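Local coordinates for hypothetical protein APE0754 (Aeropyrum pernix, PDB 1TUA) that is of unknown function but, as a protein built from KH-type domains, probably binds RNA, at residues V8-E13 and A69-F74; V91-Q96 and G134-A139. All coordinates share one frame; numbering follows the deposited sequence.

In the fold
The two contacts come one after the other along the chain, interaction 1 closing before interaction 2 opens, and their centres lie about 13 Å apart. Each involves a different three-stranded antiparallel sheet of strand order 1-3-2, in keeping with the two KH-type units of the chain. In interaction 1 the exit of edge strand 6-9 meets the end of helix 57-72; in interaction 2 edge strand 87-93 pairs with central strand 137-141. The two touch directly: K11 forms a salt bridge with E137, L72 packs on V91 and F74 on A139. The end of helix 57-72 thus lies against the second sheet, joining both units into one layered alpha-beta body.

Interaction 1 of 2, residues V8-E13 and A69-F74; sequences VKVKPE and AISLGF
K11, just past the end of strand 6-9, lies over the last turn of helix 57-72, and its side chain can be followed across S71. K11 CB stands 4.0 Å from S71 OG; K11 CG, anti to its own carbonyl carbon, lies equally far, 3.7 Å, from S71 OG and S71 O. K11 CD makes the nearest approach of this side chain, 3.4 Å from S71 O, and CE passes on toward the backbone of L72. The chain then bends at chi4 (-66°), and NZ forms a salt bridge with E137 of strand 137-141. S71 holds OG anti to its backbone N (chi1 178°), where it accepts a nearly straight hydrogen bond from K11 N (3.0 Å, 166° at the hydrogen). V10 CG1 packs beside the same hydroxyl, 3.7 Å from S71 OG. An alanine here would remove that hydroxyl and would probably leave the K11 amide without this acceptor. The helix ends in a Schellman motif at G73, whose positive phi suits glycine. V10 also packs on L15 and V18 of helix 15-19, while L72 turns to strand 137-141, so the end of helix 57-72 lies between the exit of strand 6-9 and strand 137-141.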
ATOM      1  N   VAL A   8      11.274   6.812   8.565  1.00 10.73           N
ATOM      2  CA  VAL A   8      10.838   5.740   7.688  1.00 11.27           C
ATOM      3  C   VAL A   8      12.056   5.063   7.064  1.00 11.70           C
ATOM      4  O   VAL A   8      12.808   5.690   6.313  1.00 11.14           O
ATOM      5  CB  VAL A   8       9.934   6.283   6.557  1.00 11.54           C
ATOM      6  CG1 VAL A   8       9.454   5.138   5.672  1.00 12.41           C
ATOM      7  CG2 VAL A   8       8.761   7.036   7.151  1.00 10.95           C
ATOM      8  N   LYS A   9      12.256   3.789   7.391  1.00 13.17           N
ATOM      9  CA  LYS A   9      13.375   3.044   6.832  1.00 14.63           C
ATOM     10  C   LYS A   9      12.994   2.701   5.402  1.00 14.40           C
ATOM     11  O   LYS A   9      11.912   2.178   5.155  1.00 16.67           O
ATOM     12  CB  LYS A   9      13.620   1.757   7.622  1.00 17.65           C
ATOM     13  CG  LYS A   9      14.800   0.928   7.109  1.00 21.08           C
ATOM     14  CD  LYS A   9      16.126   1.674   7.266  1.00 22.66           C
ATOM     15  CE  LYS A   9      17.272   0.936   6.588  1.00 24.26           C
ATOM     16  NZ  LYS A   9      17.033   0.781   5.125  1.00 24.54           N
ATOM     17  N   VAL A  10      13.871   3.005   4.456  1.00 13.70           N
ATOM     18  CA  VAL A  10      13.582   2.720   3.055  1.00 13.74           C
ATOM     19  C   VAL A  10      14.532   1.654   2.511  1.00 14.59           C
ATOM     20  O   VAL A  10      15.719   1.653   2.835  1.00 15.24           O
ATOM     21  CB  VAL A  10      13.703   4.013   2.198  1.00 13.40           C
ATOM     22  CG1 VAL A  10      13.549   3.690   0.722  1.00 14.02           C
ATOM     23  CG2 VAL A  10      12.631   5.019   2.632  1.00 13.80           C
ATOM     24  N   LYS A  11      14.004   0.730   1.711  1.00 14.79           N
ATOM     25  CA  LYS A  11      14.844  -0.305   1.119  1.00 14.39           C
ATOM     26  C   LYS A  11      15.894   0.446   0.306  1.00 14.74           C
ATOM     27  O   LYS A  11      15.560   1.317  -0.494  1.00 14.24           O
ATOM     28  CB  LYS A  11      14.018  -1.217   0.208  1.00 14.47           C
ATOM     29  CG  LYS A  11      12.927  -2.011   0.934  1.00 17.37           C
ATOM     30  CD  LYS A  11      12.215  -2.992  -0.015  1.00 20.10           C
ATOM     31  CE  LYS A  11      10.997  -3.667   0.634  1.00 21.55           C
ATOM     32  NZ  LYS A  11      11.344  -4.582   1.762  1.00 22.20           N
ATOM     33  N   PRO A  12      17.181   0.133   0.509  1.00 15.63           N
ATOM     34  CA  PRO A  12      18.247   0.821  -0.232  1.00 16.78           C
ATOM     35  C   PRO A  12      18.000   0.931  -1.737  1.00 16.92           C
ATOM     36  O   PRO A  12      18.251   1.975  -2.341  1.00 17.71           O
ATOM     37  CB  PRO A  12      19.487  -0.011   0.098  1.00 16.98           C
ATOM     38  CG  PRO A  12      19.200  -0.496   1.483  1.00 17.88           C
ATOM     39  CD  PRO A  12      17.741  -0.904   1.393  1.00 17.24           C
ATOM     40  N   GLU A  13      17.496  -0.148  -2.332  1.00 16.39           N
ATOM     41  CA  GLU A  13      17.227  -0.194  -3.764  1.00 16.78           C
ATOM     42  C   GLU A  13      16.051   0.686  -4.200  1.00 16.44           C
ATOM     43  O   GLU A  13      15.778   0.814  -5.395  1.00 17.33           O
ATOM     44  CB  GLU A  13      16.971  -1.645  -4.205  1.00 19.90           C
ATOM     45  CG  GLU A  13      15.744  -2.295  -3.568  1.00 25.46           C
ATOM     46  CD  GLU A  13      16.053  -3.089  -2.298  1.00 28.83           C
ATOM     47  OE1 GLU A  13      16.875  -2.636  -1.465  1.00 29.40           O
ATOM     48  OE2 GLU A  13      15.453  -4.176  -2.130  1.00 31.83           O
ATOM     49  N   ALA A  69       5.093   3.349   1.068  1.00  8.05           N
ATOM     50  CA  ALA A  69       4.517   2.691  -0.105  1.00  8.12           C
ATOM     51  C   ALA A  69       5.511   2.620  -1.276  1.00  8.01           C
ATOM     52  O   ALA A  69       5.573   1.614  -1.987  1.00  8.80           O
ATOM     53  CB  ALA A  69       3.234   3.413  -0.536  1.00  7.59           C
ATOM     54  N   ILE A  70       6.282   3.684  -1.484  1.00  7.06           N
ATOM     55  CA  ILE A  70       7.272   3.692  -2.563  1.00  8.21           C
ATOM     56  C   ILE A  70       8.393   2.709  -2.228  1.00  8.78           C
ATOM     57  O   ILE A  70       8.879   1.978  -3.097  1.00  9.96           O
ATOM     58  CB  ILE A  70       7.856   5.108  -2.774  1.00  8.81           C
ATOM     59  CG1 ILE A  70       6.744   6.037  -3.280  1.00  8.86           C
ATOM     60  CG2 ILE A  70       9.043   5.060  -3.758  1.00  8.70           C
ATOM     61  CD1 ILE A  70       7.128   7.502  -3.298  1.00  8.32           C
ATOM     62  N   SER A  71       8.792   2.690  -0.962  1.00  8.19           N
ATOM     63  CA  SER A  71       9.829   1.770  -0.493  1.00  9.79           C
ATOM     64  C   SER A  71       9.401   0.319  -0.746  1.00  9.74           C
ATOM     65  O   SER A  71      10.209  -0.523  -1.132  1.00 10.58           O
ATOM     66  CB  SER A  71      10.072   1.985   1.007  1.00 10.55           C
ATOM     67  OG  SER A  71      11.048   1.085   1.503  1.00 10.94           O
ATOM     68  N   LEU A  72       8.119   0.041  -0.530  1.00 10.44           N
ATOM     69  CA  LEU A  72       7.569  -1.299  -0.734  1.00 10.44           C
ATOM     70  C   LEU A  72       7.501  -1.732  -2.199  1.00 10.63           C
ATOM     71  O   LEU A  72       7.332  -2.920  -2.494  1.00 11.79           O
ATOM     72  CB  LEU A  72       6.181  -1.395  -0.100  1.00  9.88           C
ATOM     73  CG  LEU A  72       6.194  -1.462   1.430  1.00 10.08           C
ATOM     74  CD1 LEU A  72       4.792  -1.251   1.967  1.00 10.03           C
ATOM     75  CD2 LEU A  72       6.751  -2.806   1.876  1.00 12.56           C
ATOM     76  N   GLY A  73       7.621  -0.780  -3.120  1.00  9.69           N
ATOM     77  CA  GLY A  73       7.595  -1.139  -4.529  1.00  9.80           C
ATOM     78  C   GLY A  73       6.667  -0.345  -5.430  1.00 10.98           C
ATOM     79  O   GLY A  73       6.805  -0.398  -6.653  1.00 11.51           O
ATOM     80  N   PHE A  74       5.717   0.379  -4.846  1.00 10.52           N
ATOM     81  CA  PHE A  74       4.787   1.178  -5.635  1.00 10.17           C
ATOM     82  C   PHE A  74       5.470   2.359  -6.308  1.00 11.30           C
ATOM     83  O   PHE A  74       6.319   3.012  -5.713  1.00 11.27           O
ATOM     84  CB  PHE A  74       3.678   1.769  -4.752  1.00  8.62           C
ATOM     85  CG  PHE A  74       2.518   0.845  -4.498  1.00  9.24           C
ATOM     86  CD1 PHE A  74       1.679   0.448  -5.538  1.00  8.99           C
ATOM     87  CD2 PHE A  74       2.236   0.410  -3.207  1.00  8.63           C
ATOM     88  CE1 PHE A  74       0.574  -0.364  -5.297  1.00  8.64           C
ATOM     89  CE2 PHE A  74       1.131  -0.405  -2.950  1.00  8.13           C
ATOM     90  CZ  PHE A  74       0.297  -0.792  -3.998  1.00  8.42           C
TER

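Interaction 2 of 2, residues V91-Q96 and G134-A139; sequences VVDLKQ and GEYEVA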
ATOM      1  N   VAL A  91      -0.226  -4.171   4.307  1.00 11.77           N
ATOM      2  CA  VAL A  91       0.830  -5.016   3.766  1.00 13.51           C
ATOM      3  C   VAL A  91       0.710  -6.460   4.209  1.00 14.36           C
ATOM      4  O   VAL A  91       0.414  -6.742   5.368  1.00 15.18           O
ATOM      5  CB  VAL A  91       2.226  -4.502   4.191  1.00 14.89           C
ATOM      6  CG1 VAL A  91       3.312  -5.419   3.638  1.00 15.25           C
ATOM      7  CG2 VAL A  91       2.433  -3.078   3.698  1.00 16.11           C
ATOM      8  N   VAL A  92       0.933  -7.370   3.266  1.00 14.11           N
ATOM      9  CA  VAL A  92       0.914  -8.797   3.550  1.00 15.02           C
ATOM     10  C   VAL A  92       2.358  -9.273   3.416  1.00 14.95           C
ATOM     11  O   VAL A  92       2.939  -9.217   2.332  1.00 14.29           O
ATOM     12  CB  VAL A  92       0.032  -9.567   2.546  1.00 14.95           C
ATOM     13  CG1 VAL A  92       0.173 -11.062   2.766  1.00 16.05           C
ATOM     14  CG2 VAL A  92      -1.420  -9.156   2.719  1.00 16.26           C
ATOM     15  N   ASP A  93       2.951  -9.701   4.525  1.00 14.82           N
ATOM     16  CA  ASP A  93       4.326 -10.183   4.485  1.00 15.73           C
ATOM     17  C   ASP A  93       4.247 -11.679   4.203  1.00 14.46           C
ATOM     18  O   ASP A  93       3.861 -12.464   5.073  1.00 13.46           O
ATOM     19  CB  ASP A  93       5.033  -9.940   5.820  1.00 18.41           C
ATOM     20  CG  ASP A  93       6.529 -10.196   5.735  1.00 21.89           C
ATOM     21  OD1 ASP A  93       6.920 -11.273   5.239  1.00 22.57           O
ATOM     22  OD2 ASP A  93       7.314  -9.322   6.161  1.00 24.75           O
ATOM     23  N   LEU A  94       4.613 -12.066   2.983  1.00 12.30           N
ATOM     24  CA  LEU A  94       4.539 -13.461   2.576  1.00 13.02           C
ATOM     25  C   LEU A  94       5.425 -14.416   3.378  1.00 13.59           C
ATOM     26  O   LEU A  94       5.172 -15.621   3.396  1.00 14.02           O
ATOM     27  CB  LEU A  94       4.836 -13.580   1.075  1.00 12.66           C
ATOM     28  CG  LEU A  94       3.876 -12.801   0.160  1.00 12.49           C
ATOM     29  CD1 LEU A  94       4.295 -12.950  -1.289  1.00 12.58           C
ATOM     30  CD2 LEU A  94       2.453 -13.309   0.350  1.00 14.11           C
ATOM     31  N   LYS A  95       6.453 -13.898   4.041  1.00 13.69           N
ATOM     32  CA  LYS A  95       7.310 -14.775   4.828  1.00 16.14           C
ATOM     33  C   LYS A  95       6.568 -15.273   6.065  1.00 17.23           C
ATOM     34  O   LYS A  95       7.005 -16.215   6.732  1.00 16.37           O
ATOM     35  CB  LYS A  95       8.604 -14.062   5.218  1.00 17.14           C
ATOM     36  CG  LYS A  95       9.561 -13.908   4.053  1.00 19.90           C
ATOM     37  CD  LYS A  95      10.903 -13.374   4.495  1.00 25.41           C
ATOM     38  CE  LYS A  95      11.858 -13.283   3.314  1.00 28.74           C
ATOM     39  NZ  LYS A  95      13.166 -12.674   3.688  1.00 33.00           N
ATOM     40  N   GLN A  96       5.440 -14.635   6.368  1.00 18.75           N
ATOM     41  CA  GLN A  96       4.621 -15.050   7.503  1.00 21.02           C
ATOM     42  C   GLN A  96       3.941 -16.357   7.127  1.00 21.10           C
ATOM     43  O   GLN A  96       3.439 -17.077   7.982  1.00 19.85           O
ATOM     44  CB  GLN A  96       3.557 -13.998   7.822  1.00 23.22           C
ATOM     45  CG  GLN A  96       4.073 -12.829   8.616  1.00 27.01           C
ATOM     46  CD  GLN A  96       2.967 -11.877   9.017  1.00 31.21           C
ATOM     47  OE1 GLN A  96       1.930 -12.293   9.528  1.00 34.76           O
ATOM     48  NE2 GLN A  96       3.184 -10.590   8.795  1.00 33.88           N
ATOM     49  N   GLY A 134       5.861  -7.229  -4.274  1.00 14.87           N
ATOM     50  CA  GLY A 134       7.296  -6.999  -4.226  1.00 15.64           C
ATOM     51  C   GLY A 134       8.083  -8.277  -4.017  1.00 17.48           C
ATOM     52  O   GLY A 134       7.612  -9.364  -4.350  1.00 18.06           O
ATOM     53  N   GLU A 135       9.282  -8.145  -3.458  1.00 18.53           N
ATOM     54  CA  GLU A 135      10.149  -9.292  -3.199  1.00 21.21           C
ATOM     55  C   GLU A 135       9.438 -10.352  -2.357  1.00 19.28           C
ATOM     56  O   GLU A 135       9.379 -11.526  -2.739  1.00 20.64           O
ATOM     57  CB  GLU A 135      11.431  -8.833  -2.488  1.00 25.43           C
ATOM     58  CG  GLU A 135      12.437  -9.953  -2.233  1.00 32.83           C
ATOM     59  CD  GLU A 135      13.778  -9.442  -1.708  1.00 37.07           C
ATOM     60  OE1 GLU A 135      13.811  -8.823  -0.620  1.00 39.87           O
ATOM     61  OE2 GLU A 135      14.806  -9.664  -2.390  1.00 40.65           O
ATOM     62  N   TYR A 136       8.904  -9.941  -1.212  1.00 17.29           N
ATOM     63  CA  TYR A 136       8.194 -10.867  -0.337  1.00 16.53           C
ATOM     64  C   TYR A 136       7.041 -10.179   0.376  1.00 15.90           C
ATOM     65  O   TYR A 136       6.374 -10.782   1.217  1.00 16.55           O
ATOM     66  CB  TYR A 136       9.157 -11.481   0.684  1.00 19.18           C
ATOM     67  CG  TYR A 136       9.820 -10.468   1.581  1.00 21.20           C
ATOM     68  CD1 TYR A 136       9.193 -10.021   2.743  1.00 22.17           C
ATOM     69  CD2 TYR A 136      11.055  -9.913   1.241  1.00 23.32           C
ATOM     70  CE1 TYR A 136       9.778  -9.040   3.544  1.00 23.56           C
ATOM     71  CE2 TYR A 136      11.648  -8.929   2.034  1.00 23.76           C
ATOM     72  CZ  TYR A 136      11.002  -8.497   3.182  1.00 23.38           C
ATOM     73  OH  TYR A 136      11.566  -7.505   3.955  1.00 26.21           O
ATOM     74  N   GLU A 137       6.806  -8.915   0.036  1.00 14.12           N
ATOM     75  CA  GLU A 137       5.711  -8.155   0.641  1.00 13.25           C
ATOM     76  C   GLU A 137       4.703  -7.729  -0.417  1.00 11.96           C
ATOM     77  O   GLU A 137       5.091  -7.219  -1.468  1.00 13.07           O
ATOM     78  CB  GLU A 137       6.257  -6.908   1.341  1.00 14.14           C
ATOM     79  CG  GLU A 137       7.043  -7.210   2.603  1.00 16.65           C
ATOM     80  CD  GLU A 137       8.044  -6.123   2.943  1.00 20.48           C
ATOM     81  OE1 GLU A 137       8.910  -5.813   2.088  1.00 22.13           O
ATOM     82  OE2 GLU A 137       7.974  -5.584   4.069  1.00 21.81           O
ATOM     83  N   VAL A 138       3.418  -7.959  -0.157  1.00  9.91           N
ATOM     84  CA  VAL A 138       2.376  -7.526  -1.088  1.00  9.17           C
ATOM     85  C   VAL A 138       1.702  -6.322  -0.440  1.00  9.70           C
ATOM     86  O   VAL A 138       1.043  -6.449   0.593  1.00 11.31           O
ATOM     87  CB  VAL A 138       1.330  -8.603  -1.338  1.00  9.69           C
ATOM     88  CG1 VAL A 138       0.290  -8.085  -2.320  1.00  8.83           C
ATOM     89  CG2 VAL A 138       2.004  -9.850  -1.885  1.00 10.15           C
ATOM     90  N   ALA A 139       1.899  -5.151  -1.039  1.00  9.14           N
ATOM     91  CA  ALA A 139       1.342  -3.905  -0.517  1.00  9.11           C
ATOM     92  C   ALA A 139       0.017  -3.579  -1.201  1.00  9.59           C
ATOM     93  O   ALA A 139      -0.129  -3.752  -2.414  1.00  9.78           O
ATOM     94  CB  ALA A 139       2.341  -2.768  -0.724  1.00 10.58           C
TER
HETATM   95  O   HOH W   1       6.693  -6.643   6.221  1.00 34.68           O
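Two side chains of 91-96 meet the Y136 ring from different directions. K95, extended beyond CG, runs obliquely over one face: K95 CE lies 3.9 Å from Y136 CG in a CH-pi contact, and K95 NZ sits 4.4 Å from the ring centroid, 16° off the normal, as a cation-pi partner. D93 comes to the rim instead, its carboxylate turned 40° from the ring plane and OD2 at the edge, 3.6 Å from Y136 CE1. The ring is placed by chi1 of 60°, which sets CG in the crowded position between backbone N and carbonyl carbon. D93 CG is anti to its backbone N, and OD1 uses its anti lone pair to accept from K95 N, capping the turn into helix 95-98. The strands run antiparallel: V92 and V138 form a hydrogen-bonded pair with two bonds, and beyond the last bridge, L94 N bonds Y136 O, nearly along the C=O axis, though bent at the hydrogen. On the face of V92 and V138, L94 CD1 crosses V138 CG2 obliquely at 3.9 Å, and L94 continues onto helix 102-113. On the other face, V91 CG1 meets E137 CB at 4.0 Å. Farther along that face the carboxylates of D93 and E137 approach to 4.3 Å between D93 OD2 and E137 OE2. One water donates to both of these oxygens, and E137 OE1 has K11 as its salt-bridge partner. The water, donating to both, and K11, paired with E137, probably offset the repulsion and favour keeping both acids ionised.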